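Local coordinates for Avidin/streptavidin (Shewanella denitrificans, PDB 3SZH), which binds biotin, probably with high affinity, as a cold-environment relative of avidin and streptavidin, at residues M3-Q16 / S108-T120. Numbering follows the deposited sequence. Where two conformers were deposited one is given.
Sequences MAQELTAMSAWVNQ and SQILKGQDVFSQT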
loop_
_atom_site.group_PDB
_atom_site.type_symbol
_atom_site.label_atom_id
_atom_site.label_comp_id
_atom_site.label_asym_id
_atom_site.label_seq_id
_atom_site.Cartn_x
_atom_site.Cartn_y
_atom_site.Cartn_z
ATOM N N MET B 3 19.220 5.998 -21.249
ATOM C CA MET B 3 18.435 4.982 -22.001
ATOM C C MET B 3 17.153 4.638 -21.229
ATOM O O MET B 3 16.291 5.503 -21.126
ATOM C CB MET B 3 19.301 3.777 -22.316
ATOM C CG MET B 3 20.527 4.148 -23.167
ATOM S SD MET B 3 21.772 5.148 -22.310
ATOM C CE MET B 3 22.347 3.941 -21.125
ATOM N N ALA B 4 17.015 3.425 -20.683
ATOM C CA ALA B 4 15.837 3.119 -19.840
ATOM C C ALA B 4 15.653 4.132 -18.728
ATOM O O ALA B 4 16.610 4.536 -18.062
ATOM C CB ALA B 4 15.914 1.730 -19.248
ATOM N N GLN B 5 14.398 4.502 -18.499
ATOM C CA GLN B 5 14.024 5.310 -17.354
ATOM C C GLN B 5 14.245 4.546 -16.041
ATOM O O GLN B 5 13.939 3.368 -15.956
ATOM C CB GLN B 5 12.554 5.675 -17.488
ATOM C CG GLN B 5 12.047 6.653 -16.466
ATOM C CD GLN B 5 10.643 7.032 -16.749
ATOM O OE1 GLN B 5 9.724 6.541 -16.101
ATOM N NE2 GLN B 5 10.449 7.878 -17.745
ATOM N N GLU B 6 14.805 5.217 -15.042
ATOM C CA GLU B 6 15.013 4.621 -13.726
ATOM C C GLU B 6 13.893 4.971 -12.756
ATOM O O GLU B 6 13.093 5.890 -13.002
ATOM C CB GLU B 6 16.368 5.041 -13.135
ATOM C CG GLU B 6 17.570 4.394 -13.808
ATOM C CD GLU B 6 18.794 4.364 -12.897
ATOM N N LEU B 7 13.865 4.242 -11.649
ATOM C CA LEU B 7 12.877 4.484 -10.602
ATOM C C LEU B 7 13.345 5.651 -9.738
ATOM O O LEU B 7 14.186 5.480 -8.848
ATOM C CB LEU B 7 12.689 3.219 -9.753
ATOM C CG LEU B 7 11.551 3.200 -8.734
ATOM C CD1 LEU B 7 10.223 3.351 -9.462
ATOM C CD2 LEU B 7 11.567 1.917 -7.886
ATOM N N THR B 8 12.839 6.845 -10.031
ATOM C CA THR B 8 13.264 8.049 -9.336
ATOM C C THR B 8 12.086 8.944 -8.985
ATOM O O THR B 8 10.965 8.750 -9.470
ATOM C CB THR B 8 14.193 8.913 -10.229
ATOM O OG1 THR B 8 13.425 9.474 -11.298
ATOM C CG2 THR B 8 15.359 8.109 -10.811
ATOM N N ALA B 9 12.356 9.955 -8.175
ATOM C CA ALA B 9 11.414 11.031 -8.038
ATOM C C ALA B 9 11.156 11.595 -9.424
ATOM O O ALA B 9 12.047 11.574 -10.286
ATOM C CB ALA B 9 11.940 12.097 -7.108
ATOM N N MET B 10 9.961 12.132 -9.626
ATOM C CA MET B 10 9.581 12.768 -10.891
ATOM C C MET B 10 9.729 11.809 -12.074
ATOM O O MET B 10 10.349 12.125 -13.097
ATOM C CB MET B 10 10.403 14.039 -11.121
ATOM C CG MET B 10 10.450 14.951 -9.906
ATOM S SD MET B 10 8.883 15.383 -9.194
ATOM C CE MET B 10 7.934 15.689 -10.632
ATOM N N SER B 11 9.158 10.619 -11.939
ATOM C CA SER B 11 9.138 9.626 -13.016
ATOM C C SER B 11 7.704 9.148 -13.203
ATOM O O SER B 11 6.939 9.028 -12.231
ATOM C CB SER B 11 10.098 8.465 -12.737
ATOM O OG SER B 11 9.786 7.732 -11.566
ATOM N N ALA B 12 7.324 8.912 -14.455
ATOM C CA ALA B 12 5.970 8.513 -14.813
ATOM C C ALA B 12 5.970 7.149 -15.496
ATOM O O ALA B 12 6.884 6.801 -16.256
ATOM C CB ALA B 12 5.319 9.530 -15.699
ATOM N N TRP B 13 4.908 6.404 -15.243
ATOM C CA TRP B 13 4.836 4.972 -15.587
ATOM C C TRP B 13 3.424 4.661 -16.040
ATOM O O TRP B 13 2.502 5.025 -15.324
ATOM C CB TRP B 13 5.248 4.118 -14.376
ATOM C CG TRP B 13 6.511 4.567 -13.738
ATOM C CD1 TRP B 13 6.668 5.531 -12.791
ATOM C CD2 TRP B 13 7.818 4.133 -14.072
ATOM N NE1 TRP B 13 7.986 5.710 -12.490
ATOM C CE2 TRP B 13 8.715 4.851 -13.258
ATOM C CE3 TRP B 13 8.341 3.183 -14.992
ATOM C CZ2 TRP B 13 10.113 4.684 -13.351
ATOM C CZ3 TRP B 13 9.736 3.006 -15.063
ATOM C CH2 TRP B 13 10.590 3.739 -14.236
ATOM N N VAL B 14 3.244 3.970 -17.163
ATOM C CA VAL B 14 1.917 3.755 -17.762
ATOM C C VAL B 14 1.642 2.265 -17.884
ATOM O O VAL B 14 2.440 1.520 -18.452
ATOM C CB VAL B 14 1.772 4.422 -19.171
ATOM C CG1 VAL B 14 0.335 4.441 -19.601
ATOM C CG2 VAL B 14 2.304 5.832 -19.167
ATOM N N ASN B 15 0.510 1.808 -17.383
ATOM C CA ASN B 15 0.184 0.384 -17.434
ATOM C C ASN B 15 -0.565 -0.025 -18.697
ATOM O O ASN B 15 -0.792 0.753 -19.620
ATOM C CB ASN B 15 -0.538 -0.086 -16.141
ATOM C CG ASN B 15 -1.991 0.361 -16.061
ATOM O OD1 ASN B 15 -2.573 0.837 -17.041
ATOM N ND2 ASN B 15 -2.594 0.193 -14.886
ATOM N N GLN B 16 -0.902 -1.308 -18.752
ATOM C CA GLN B 16 -1.560 -1.915 -19.926
ATOM C C GLN B 16 -2.989 -1.404 -20.212
ATOM O O GLN B 16 -3.565 -1.702 -21.276
ATOM C CB GLN B 16 -1.535 -3.455 -19.816
ATOM C CG GLN B 16 -2.512 -4.045 -18.796
ATOM C CD GLN B 16 -2.122 -3.843 -17.321
ATOM O OE1 GLN B 16 -0.966 -3.529 -16.985
ATOM N NE2 GLN B 16 -3.086 -4.080 -16.441
ATOM N N SER B 108 -12.693 -12.498 0.509
ATOM C CA SER B 108 -12.971 -12.896 -0.871
ATOM C C SER B 108 -13.416 -11.720 -1.743
ATOM O O SER B 108 -13.367 -11.804 -2.975
ATOM C CB SER B 108 -14.036 -14.004 -0.905
ATOM O OG SER B 108 -15.283 -13.544 -0.409
ATOM N N GLN B 109 -13.852 -10.625 -1.110
ATOM C CA GLN B 109 -14.296 -9.442 -1.850
ATOM C C GLN B 109 -13.149 -8.519 -2.269
ATOM O O GLN B 109 -13.376 -7.568 -3.006
ATOM C CB GLN B 109 -15.324 -8.656 -1.037
ATOM C CG GLN B 109 -16.645 -9.369 -0.863
ATOM C CD GLN B 109 -17.516 -8.641 0.113
ATOM O OE1 GLN B 109 -17.089 -8.363 1.219
ATOM N NE2 GLN B 109 -18.734 -8.297 -0.299
ATOM N N ILE B 110 -11.936 -8.802 -1.795
ATOM C CA ILE B 110 -10.761 -8.015 -2.181
ATOM C C ILE B 110 -10.316 -8.491 -3.556
ATOM O O ILE B 110 -10.079 -9.684 -3.756
ATOM C CB ILE B 110 -9.657 -8.136 -1.117
ATOM C CG1 ILE B 110 -10.126 -7.523 0.209
ATOM C CG2 ILE B 110 -8.387 -7.462 -1.604
ATOM C CD1 ILE B 110 -9.198 -7.798 1.370
ATOM N N LEU B 111 -10.356 -7.584 -4.525
ATOM C CA LEU B 111 -10.033 -7.919 -5.903
ATOM C C LEU B 111 -8.522 -7.867 -6.082
ATOM O O LEU B 111 -7.832 -7.061 -5.453
ATOM C CB LEU B 111 -10.714 -6.945 -6.867
ATOM C CG LEU B 111 -12.249 -6.872 -6.796
ATOM C CD1 LEU B 111 -12.804 -5.930 -7.850
ATOM C CD2 LEU B 111 -12.888 -8.252 -6.930
ATOM N N LYS B 112 -8.004 -8.727 -6.943
ATOM C CA LYS B 112 -6.576 -8.778 -7.198
ATOM C C LYS B 112 -6.281 -8.834 -8.673
ATOM O O LYS B 112 -7.059 -9.394 -9.450
ATOM C CB LYS B 112 -5.939 -10.008 -6.550
ATOM C CG LYS B 112 -5.969 -10.060 -5.049
ATOM C CD LYS B 112 -5.382 -11.373 -4.558
ATOM C CE LYS B 112 -5.517 -11.478 -3.056
ATOM N NZ LYS B 112 -6.859 -10.987 -2.636
ATOM N N GLY B 113 -5.117 -8.322 -9.049
ATOM C CA GLY B 113 -4.651 -8.461 -10.413
ATOM C C GLY B 113 -3.209 -8.059 -10.581
ATOM O O GLY B 113 -2.500 -7.796 -9.600
ATOM N N GLN B 114 -2.776 -8.049 -11.837
ATOM C CA GLN B 114 -1.391 -7.713 -12.184
ATOM C C GLN B 114 -1.381 -6.534 -13.122
ATOM O O GLN B 114 -2.114 -6.514 -14.096
ATOM C CB GLN B 114 -0.596 -8.878 -12.842
ATOM C CG GLN B 114 0.696 -8.362 -13.589
ATOM C CD GLN B 114 2.068 -9.017 -13.220
ATOM O OE1 GLN B 114 2.316 -10.193 -13.558
ATOM N NE2 GLN B 114 3.000 -8.209 -12.624
ATOM N N ASP B 115 -0.539 -5.544 -12.823
ATOM C CA ASP B 115 -0.291 -4.415 -13.746
ATOM C C ASP B 115 1.188 -4.343 -14.039
ATOM O O ASP B 115 2.017 -4.481 -13.123
ATOM C CB ASP B 115 -0.667 -3.068 -13.108
ATOM C CG ASP B 115 -2.149 -2.772 -13.084
ATOM O OD1 ASP B 115 -2.972 -3.526 -13.649
ATOM O OD2 ASP B 115 -2.480 -1.747 -12.459
ATOM N N VAL B 116 1.540 -4.117 -15.308
ATOM C CA VAL B 116 2.923 -3.817 -15.663
ATOM C C VAL B 116 2.944 -2.404 -16.197
ATOM O O VAL B 116 2.220 -2.075 -17.130
ATOM C CB VAL B 116 3.502 -4.811 -16.686
ATOM C CG1 VAL B 116 4.892 -4.365 -17.070
ATOM C CG2 VAL B 116 3.524 -6.231 -16.079
ATOM N N PHE B 117 3.714 -1.548 -15.525
ATOM C CA PHE B 117 3.836 -0.143 -15.894
ATOM C C PHE B 117 5.134 0.008 -16.678
ATOM O O PHE B 117 6.165 -0.582 -16.329
ATOM C CB PHE B 117 3.867 0.747 -14.637
ATOM C CG PHE B 117 2.591 0.793 -13.867
ATOM C CD1 PHE B 117 2.268 -0.218 -12.962
ATOM C CD2 PHE B 117 1.723 1.863 -14.030
ATOM C CE1 PHE B 117 1.084 -0.155 -12.237
ATOM C CE2 PHE B 117 0.534 1.938 -13.297
ATOM C CZ PHE B 117 0.215 0.933 -12.402
ATOM N N SER B 118 5.062 0.741 -17.772
ATOM C CA SER B 118 6.206 1.015 -18.631
ATOM C C SER B 118 6.524 2.499 -18.568
ATOM O O SER B 118 5.624 3.314 -18.385
ATOM C CB SER B 118 5.868 0.627 -20.076
ATOM O OG SER B 118 5.610 -0.765 -20.193
ATOM N N GLN B 119 7.779 2.866 -18.734
ATOM C CA GLN B 119 8.136 4.266 -18.795
ATOM C C GLN B 119 7.292 5.008 -19.826
ATOM O O GLN B 119 6.955 4.447 -20.884
ATOM C CB GLN B 119 9.603 4.418 -19.109
ATOM C CG GLN B 119 10.062 3.821 -20.421
ATOM C CD GLN B 119 11.516 4.066 -20.633
ATOM O OE1 GLN B 119 12.355 3.416 -20.000
ATOM N NE2 GLN B 119 11.839 5.015 -21.506
ATOM N N THR B 120 6.945 6.260 -19.483
ATOM C CA THR B 120 6.145 7.180 -20.324
ATOM C C THR B 120 6.505 7.037 -21.794
ATOM O O THR B 120 7.660 7.257 -22.155
ATOM C CB THR B 120 6.349 8.703 -19.946
ATOM O OG1 THR B 120 6.947 9.405 -21.048
ATOM C CG2 THR B 120 7.239 8.870 -18.748
HETATM O O HOH W 1 2.700 -0.284 -20.643
#
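V14 and S118 pair where strand 11-14 meets strand 111-119, closing the eight-stranded antiparallel barrel of the avidin fold between its first and last strands. V14 N bonds to S118 O at 2.8 Å, and S118 N returns a bond to V14 O. Packing is tight on the W13 side: the CB atoms of W13 and F117 touch, and N15 CB sits over one face of the F117 ring, 3.7 Å from its centre in a CH-pi contact. W80 meets the F117 ring edge-to-face. N15 ND2 bonds D115 OD2 weakly, and W80 NE1 also bonds that oxygen; N15 OD1 is held by D17 N and S19 N. The other side of the sheet is looser and wet. There, in one of two S118 conformers, a water joins V14 O to S118 OG, which also bonds K92 NZ.

Beside the N-terminal arm, Q119 runs extended beyond CG past Q5, pointing the opposite way. Its OE1 accepts Q5 N at 2.8 Å, with G91 N as second donor. Without the amide, as with an alanine here, Q5 N and G91 N would probably lack their shared acceptor, loosening the arm there.

Exposed Q16 spans the other end. Its chain bends at chi2 (-73°), turning the amide back to strand 111-119. OE1 of Q16 takes V116 N at 3.1 Å, while its NE2 meets D115 OD1 at 2.8 Å from above the carboxylate plane.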